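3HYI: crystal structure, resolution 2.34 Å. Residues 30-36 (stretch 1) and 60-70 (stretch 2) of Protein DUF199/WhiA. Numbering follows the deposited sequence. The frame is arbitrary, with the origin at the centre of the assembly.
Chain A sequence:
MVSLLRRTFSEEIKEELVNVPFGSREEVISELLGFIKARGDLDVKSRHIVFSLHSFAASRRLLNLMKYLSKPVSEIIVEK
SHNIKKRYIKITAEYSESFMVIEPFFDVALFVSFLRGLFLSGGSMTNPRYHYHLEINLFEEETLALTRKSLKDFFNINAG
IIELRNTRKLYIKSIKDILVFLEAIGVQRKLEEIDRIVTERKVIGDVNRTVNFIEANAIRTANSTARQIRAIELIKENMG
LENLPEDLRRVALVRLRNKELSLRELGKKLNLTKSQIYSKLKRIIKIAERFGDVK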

ATOM      1  N   SER A  30     -15.137 -27.422  -5.436  1.00 20.87           N
ATOM      2  CA  SER A  30     -15.070 -26.357  -4.437  1.00 20.62           C
ATOM      3  C   SER A  30     -14.671 -25.030  -5.080  1.00 20.66           C
ATOM      4  O   SER A  30     -15.265 -23.989  -4.788  1.00 20.58           O
ATOM      5  CB  SER A  30     -14.091 -26.722  -3.316  1.00 20.62           C
ATOM      6  OG  SER A  30     -14.107 -25.753  -2.283  1.00 19.99           O
ATOM      7  N   GLU A  31     -13.674 -25.064  -5.961  1.00 20.68           N
ATOM      8  CA  GLU A  31     -13.274 -23.855  -6.691  1.00 20.85           C
ATOM      9  C   GLU A  31     -14.368 -23.371  -7.641  1.00 20.70           C
ATOM     10  O   GLU A  31     -14.575 -22.166  -7.779  1.00 20.88           O
ATOM     11  CB  GLU A  31     -11.973 -24.071  -7.467  1.00 20.84           C
ATOM     12  CG  GLU A  31     -11.519 -22.827  -8.227  1.00 21.49           C
ATOM     13  CD  GLU A  31     -10.189 -22.997  -8.914  1.00 22.11           C
ATOM     14  OE1 GLU A  31      -9.827 -22.106  -9.708  1.00 22.59           O
ATOM     15  OE2 GLU A  31      -9.507 -24.015  -8.673  1.00 22.34           O
ATOM     16  N   LEU A  32     -15.052 -24.306  -8.296  1.00 20.58           N
ATOM     17  CA  LEU A  32     -16.185 -23.974  -9.162  1.00 20.59           C
ATOM     18  C   LEU A  32     -17.297 -23.299  -8.361  1.00 20.67           C
ATOM     19  O   LEU A  32     -17.885 -22.321  -8.815  1.00 20.53           O
ATOM     20  CB  LEU A  32     -16.723 -25.227  -9.855  1.00 20.53           C
ATOM     21  CG  LEU A  32     -17.860 -25.019 -10.863  1.00 20.97           C
ATOM     22  CD1 LEU A  32     -17.400 -24.168 -12.045  1.00 20.88           C
ATOM     23  CD2 LEU A  32     -18.407 -26.360 -11.340  1.00 20.82           C
ATOM     24  N   LEU A  33     -17.570 -23.818  -7.165  1.00 20.89           N
ATOM     25  CA  LEU A  33     -18.562 -23.223  -6.270  1.00 20.99           C
ATOM     26  C   LEU A  33     -18.204 -21.773  -5.950  1.00 21.13           C
ATOM     27  O   LEU A  33     -19.089 -20.925  -5.842  1.00 21.03           O
ATOM     28  CB  LEU A  33     -18.685 -24.035  -4.976  1.00 21.05           C
ATOM     29  CG  LEU A  33     -19.832 -23.636  -4.041  1.00 21.38           C
ATOM     30  CD1 LEU A  33     -21.181 -24.003  -4.657  1.00 21.78           C
ATOM     31  CD2 LEU A  33     -19.664 -24.287  -2.673  1.00 21.67           C
ATOM     32  N   GLY A  34     -16.906 -21.499  -5.806  1.00 21.30           N
ATOM     33  CA  GLY A  34     -16.407 -20.137  -5.638  1.00 21.40           C
ATOM     34  C   GLY A  34     -16.795 -19.240  -6.800  1.00 21.52           C
ATOM     35  O   GLY A  34     -17.263 -18.122  -6.596  1.00 21.51           O
ATOM     36  N   PHE A  35     -16.593 -19.739  -8.018  1.00 21.75           N
ATOM     37  CA  PHE A  35     -17.054 -19.063  -9.237  1.00 21.74           C
ATOM     38  C   PHE A  35     -18.571 -18.878  -9.221  1.00 22.11           C
ATOM     39  O   PHE A  35     -19.073 -17.790  -9.517  1.00 22.18           O
ATOM     40  CB  PHE A  35     -16.671 -19.866 -10.487  1.00 21.55           C
ATOM     41  CG  PHE A  35     -15.290 -19.577 -11.017  1.00 21.19           C
ATOM     42  CD1 PHE A  35     -15.103 -18.630 -12.017  1.00 20.58           C
ATOM     43  CD2 PHE A  35     -14.187 -20.280 -10.550  1.00 20.77           C
ATOM     44  CE1 PHE A  35     -13.829 -18.370 -12.526  1.00 20.83           C
ATOM     45  CE2 PHE A  35     -12.912 -20.027 -11.055  1.00 20.84           C
ATOM     46  CZ  PHE A  35     -12.735 -19.070 -12.045  1.00 20.57           C
ATOM     47  N   ILE A  36     -19.291 -19.949  -8.883  1.00 22.46           N
ATOM     48  CA  ILE A  36     -20.756 -19.932  -8.842  1.00 22.66           C
ATOM     49  C   ILE A  36     -21.288 -18.936  -7.810  1.00 23.08           C
ATOM     50  O   ILE A  36     -22.163 -18.128  -8.123  1.00 23.22           O
ATOM     51  CB  ILE A  36     -21.339 -21.330  -8.532  1.00 22.62           C
ATOM     52  CG1 ILE A  36     -21.083 -22.295  -9.693  1.00 22.33           C
ATOM     53  CG2 ILE A  36     -22.842 -21.243  -8.261  1.00 22.56           C
ATOM     54  CD1 ILE A  36     -21.536 -23.715  -9.417  1.00 21.75           C
ATOM     55  N   ARG A  60     -10.615 -18.461 -18.482  1.00 20.69           N
ATOM     56  CA  ARG A  60      -9.793 -19.613 -18.853  1.00 20.88           C
ATOM     57  C   ARG A  60      -9.709 -20.663 -17.746  1.00 20.94           C
ATOM     58  O   ARG A  60      -9.690 -21.860 -18.026  1.00 20.98           O
ATOM     59  CB  ARG A  60      -8.384 -19.164 -19.228  1.00 20.82           C
ATOM     60  CG  ARG A  60      -8.320 -18.417 -20.541  1.00 21.29           C
ATOM     61  CD  ARG A  60      -6.902 -18.356 -21.066  1.00 21.60           C
ATOM     62  NE  ARG A  60      -6.881 -17.902 -22.452  1.00 21.88           N
ATOM     63  CZ  ARG A  60      -6.799 -16.633 -22.845  1.00 21.25           C
ATOM     64  NH1 ARG A  60      -6.720 -15.645 -21.963  1.00 21.68           N
ATOM     65  NH2 ARG A  60      -6.796 -16.355 -24.142  1.00 20.69           N
ATOM     66  N   ARG A  61      -9.647 -20.212 -16.497  1.00 20.97           N
ATOM     67  CA  ARG A  61      -9.665 -21.121 -15.358  1.00 21.18           C
ATOM     68  C   ARG A  61     -10.989 -21.872 -15.280  1.00 21.26           C
ATOM     69  O   ARG A  61     -11.004 -23.079 -15.036  1.00 21.56           O
ATOM     70  CB  ARG A  61      -9.425 -20.361 -14.049  1.00 21.09           C
ATOM     71  CG  ARG A  61      -9.302 -21.254 -12.822  1.00 21.22           C
ATOM     72  CD  ARG A  61      -8.068 -22.130 -12.903  1.00 21.43           C
ATOM     73  NE  ARG A  61      -7.895 -22.959 -11.714  1.00 21.49           N
ATOM     74  CZ  ARG A  61      -6.993 -23.926 -11.590  1.00 21.10           C
ATOM     75  NH1 ARG A  61      -6.169 -24.205 -12.593  1.00 21.57           N
ATOM     76  NH2 ARG A  61      -6.925 -24.623 -10.464  1.00 20.71           N
ATOM     77  N   LEU A  62     -12.090 -21.152 -15.483  1.00 21.30           N
ATOM     78  CA  LEU A  62     -13.420 -21.757 -15.477  1.00 21.42           C
ATOM     79  C   LEU A  62     -13.531 -22.841 -16.542  1.00 21.48           C
ATOM     80  O   LEU A  62     -14.108 -23.900 -16.292  1.00 21.62           O
ATOM     81  CB  LEU A  62     -14.500 -20.694 -15.702  1.00 21.47           C
ATOM     82  CG  LEU A  62     -15.958 -21.158 -15.653  1.00 21.33           C
ATOM     83  CD1 LEU A  62     -16.299 -21.745 -14.289  1.00 21.47           C
ATOM     84  CD2 LEU A  62     -16.907 -20.016 -16.009  1.00 21.07           C
ATOM     85  N   LEU A  63     -12.980 -22.574 -17.723  1.00 21.42           N
ATOM     86  CA  LEU A  63     -12.989 -23.555 -18.804  1.00 21.44           C
ATOM     87  C   LEU A  63     -12.154 -24.781 -18.449  1.00 21.48           C
ATOM     88  O   LEU A  63     -12.543 -25.909 -18.760  1.00 21.46           O
ATOM     89  CB  LEU A  63     -12.493 -22.941 -20.120  1.00 21.33           C
ATOM     90  CG  LEU A  63     -13.385 -21.889 -20.788  1.00 21.27           C
ATOM     91  CD1 LEU A  63     -12.786 -21.476 -22.135  1.00 21.39           C
ATOM     92  CD2 LEU A  63     -14.814 -22.378 -20.968  1.00 20.61           C
ATOM     93  N   ASN A  64     -11.016 -24.562 -17.795  1.00 21.61           N
ATOM     94  CA  ASN A  64     -10.162 -25.672 -17.366  1.00 21.80           C
ATOM     95  C   ASN A  64     -10.813 -26.545 -16.285  1.00 22.06           C
ATOM     96  O   ASN A  64     -10.611 -27.761 -16.264  1.00 22.29           O
ATOM     97  CB  ASN A  64      -8.807 -25.158 -16.878  1.00 21.67           C
ATOM     98  CG  ASN A  64      -7.963 -24.553 -17.998  1.00 21.22           C
ATOM     99  OD1 ASN A  64      -8.243 -24.738 -19.182  1.00 20.10           O
ATOM    100  ND2 ASN A  64      -6.914 -23.829 -17.616  1.00 19.67           N
ATOM    101  N   LEU A  65     -11.583 -25.926 -15.393  1.00 22.23           N
ATOM    102  CA  LEU A  65     -12.327 -26.664 -14.365  1.00 22.48           C
ATOM    103  C   LEU A  65     -13.412 -27.537 -14.985  1.00 22.50           C
ATOM    104  O   LEU A  65     -13.563 -28.705 -14.623  1.00 22.56           O
ATOM    105  CB  LEU A  65     -12.960 -25.697 -13.353  1.00 22.52           C
ATOM    106  CG  LEU A  65     -12.174 -25.337 -12.084  1.00 22.71           C
ATOM    107  CD1 LEU A  65     -10.693 -25.569 -12.240  1.00 23.15           C
ATOM    108  CD2 LEU A  65     -12.448 -23.888 -11.703  1.00 22.15           C
ATOM    109  N   MET A  66     -14.166 -26.960 -15.916  1.00 22.58           N
ATOM    110  CA  MET A  66     -15.217 -27.691 -16.631  1.00 22.67           C
ATOM    111  C   MET A  66     -14.656 -28.835 -17.478  1.00 22.54           C
ATOM    112  O   MET A  66     -15.311 -29.864 -17.654  1.00 22.39           O
ATOM    113  CB  MET A  66     -16.023 -26.734 -17.514  1.00 22.77           C
ATOM    114  CG  MET A  66     -16.873 -25.741 -16.735  1.00 23.26           C
ATOM    115  SD  MET A  66     -18.072 -26.524 -15.635  1.00 24.60           S
ATOM    116  CE  MET A  66     -19.380 -26.927 -16.792  1.00 23.95           C
ATOM    117  N   LYS A  67     -13.448 -28.639 -17.998  1.00 22.49           N
ATOM    118  CA  LYS A  67     -12.736 -29.669 -18.754  1.00 22.55           C
ATOM    119  C   LYS A  67     -12.294 -30.811 -17.838  1.00 22.56           C
ATOM    120  O   LYS A  67     -12.405 -31.981 -18.204  1.00 22.38           O
ATOM    121  CB  LYS A  67     -11.527 -29.046 -19.450  1.00 22.60           C
ATOM    122  CG  LYS A  67     -10.588 -30.018 -20.151  1.00 22.81           C
ATOM    123  CD  LYS A  67      -9.384 -29.263 -20.701  1.00 23.35           C
ATOM    124  CE  LYS A  67      -8.227 -30.187 -21.032  1.00 23.68           C
ATOM    125  NZ  LYS A  67      -8.418 -30.866 -22.339  1.00 23.17           N
ATOM    126  N   TYR A  68     -11.784 -30.463 -16.657  1.00 22.62           N
ATOM    127  CA  TYR A  68     -11.416 -31.459 -15.653  1.00 22.75           C
ATOM    128  C   TYR A  68     -12.608 -32.357 -15.317  1.00 22.90           C
ATOM    129  O   TYR A  68     -12.454 -33.571 -15.186  1.00 23.03           O
ATOM    130  CB  TYR A  68     -10.884 -30.785 -14.378  1.00 22.59           C
ATOM    131  CG  TYR A  68     -10.495 -31.765 -13.283  1.00 22.71           C
ATOM    132  CD1 TYR A  68     -11.467 -32.376 -12.489  1.00 22.48           C
ATOM    133  CD2 TYR A  68      -9.160 -32.083 -13.042  1.00 22.80           C
ATOM    134  CE1 TYR A  68     -11.123 -33.277 -11.497  1.00 22.31           C
ATOM    135  CE2 TYR A  68      -8.807 -32.987 -12.039  1.00 22.50           C
ATOM    136  CZ  TYR A  68      -9.796 -33.577 -11.273  1.00 22.33           C
ATOM    137  OH  TYR A  68      -9.464 -34.468 -10.280  1.00 22.06           O
ATOM    138  N   LEU A  69     -13.786 -31.748 -15.187  1.00 23.10           N
ATOM    139  CA  LEU A  69     -15.017 -32.459 -14.823  1.00 23.26           C
ATOM    140  C   LEU A  69     -15.739 -33.102 -16.019  1.00 23.67           C
ATOM    141  O   LEU A  69     -16.724 -33.809 -15.831  1.00 23.72           O
ATOM    142  CB  LEU A  69     -15.973 -31.500 -14.099  1.00 23.05           C
ATOM    143  CG  LEU A  69     -15.476 -30.937 -12.759  1.00 22.76           C
ATOM    144  CD1 LEU A  69     -16.271 -29.698 -12.339  1.00 21.98           C
ATOM    145  CD2 LEU A  69     -15.522 -32.008 -11.673  1.00 21.25           C
ATOM    146  N   SER A  70     -15.247 -32.859 -17.233  1.00 24.23           N
ATOM    147  CA  SER A  70     -15.876 -33.339 -18.472  1.00 24.68           C
ATOM    148  C   SER A  70     -17.311 -32.823 -18.624  1.00 25.04           C
ATOM    149  O   SER A  70     -18.227 -33.582 -18.958  1.00 25.07           O
ATOM    150  CB  SER A  70     -15.839 -34.872 -18.560  1.00 24.72           C
ATOM    151  OG  SER A  70     -14.516 -35.361 -18.426  1.00 24.92           O
TER

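The helix of residues 30-36 packs against the helical part of residues 60-70; their N-to-C directions differ by 136°, and the axes approach to 10.4 Å. The backbones come nearest at Leu32 and Leu65, where the CA atoms lie 7.0 Å apart. Together the two stretches bury 380 Å², and no backbone hydrogen bond links them, so the contact is made by side chains: one salt bridge beside a patch of leucine, phenylalanine and methionine.

Along stretch 1, Ser30 takes no part, its side chain being out of reach of stretch 2. Glu31 opens the contact. Its CA-to-CB bond points toward stretch 2, and with chi1 and chi2 both t the chain is extended, carrying the carboxylate out to Arg61. There the two groups meet in a bidentate salt bridge: Arg61 NE donates to Glu31 OE1 at 2.9 Å and Arg61 NH2 to Glu31 OE2 at 3.2 Å. OE1 lies near the guanidinium plane, as expected for N-H groups directed outward from its edge. Both residues are buried, and pairing opposite charges makes such burial tolerable; Glu31 OE2, Arg61 NH1 and Arg61 NH2 are also hydrogen-bonded elsewhere in the structure. The polar pair adjoins the apolar patch, since Glu31 CD is 3.7 Å from Leu65 CD2.

Leu32 has the largest area covered in either stretch, 78 Å². Its CA-to-CB bond points sideways, but the end of the side chain comes nearer to stretch 2. Leu32 CD1 meets Leu62 CD1 at 3.5 Å and Leu32 CD2 lies 4.1 Å from Leu69 CD1, while both Leu32 CD1 and Leu32 CD2 lie 4.3 Å from Met66 SD. A branched aliphatic side chain suits this position because it can touch several apolar neighbours at once.

Leu33 and Gly34 fall on a part of the helix that does not reach stretch 2. One turn after Glu31 and bonded through its backbone N to Glu31 O at 3.2 Å, Phe35 again points toward the partner. Its ring spans several residues: Leu62 CB sits over one face, 4.0 Å from Phe35 CE1, while Leu65 CD2 approaches obliquely, 3.9 Å from Phe35 CE2. Arg61 CB is 4.1 Å from Phe35 CZ, so the aliphatic base of the arginine joins the apolar packing while its guanidinium serves Glu31. Leu65 thus lies against both Glu31 and Phe35, with chi1 at -92° and chi2 at 22°, outside the usual wells. Ile36, although buried, makes no contact with stretch 2.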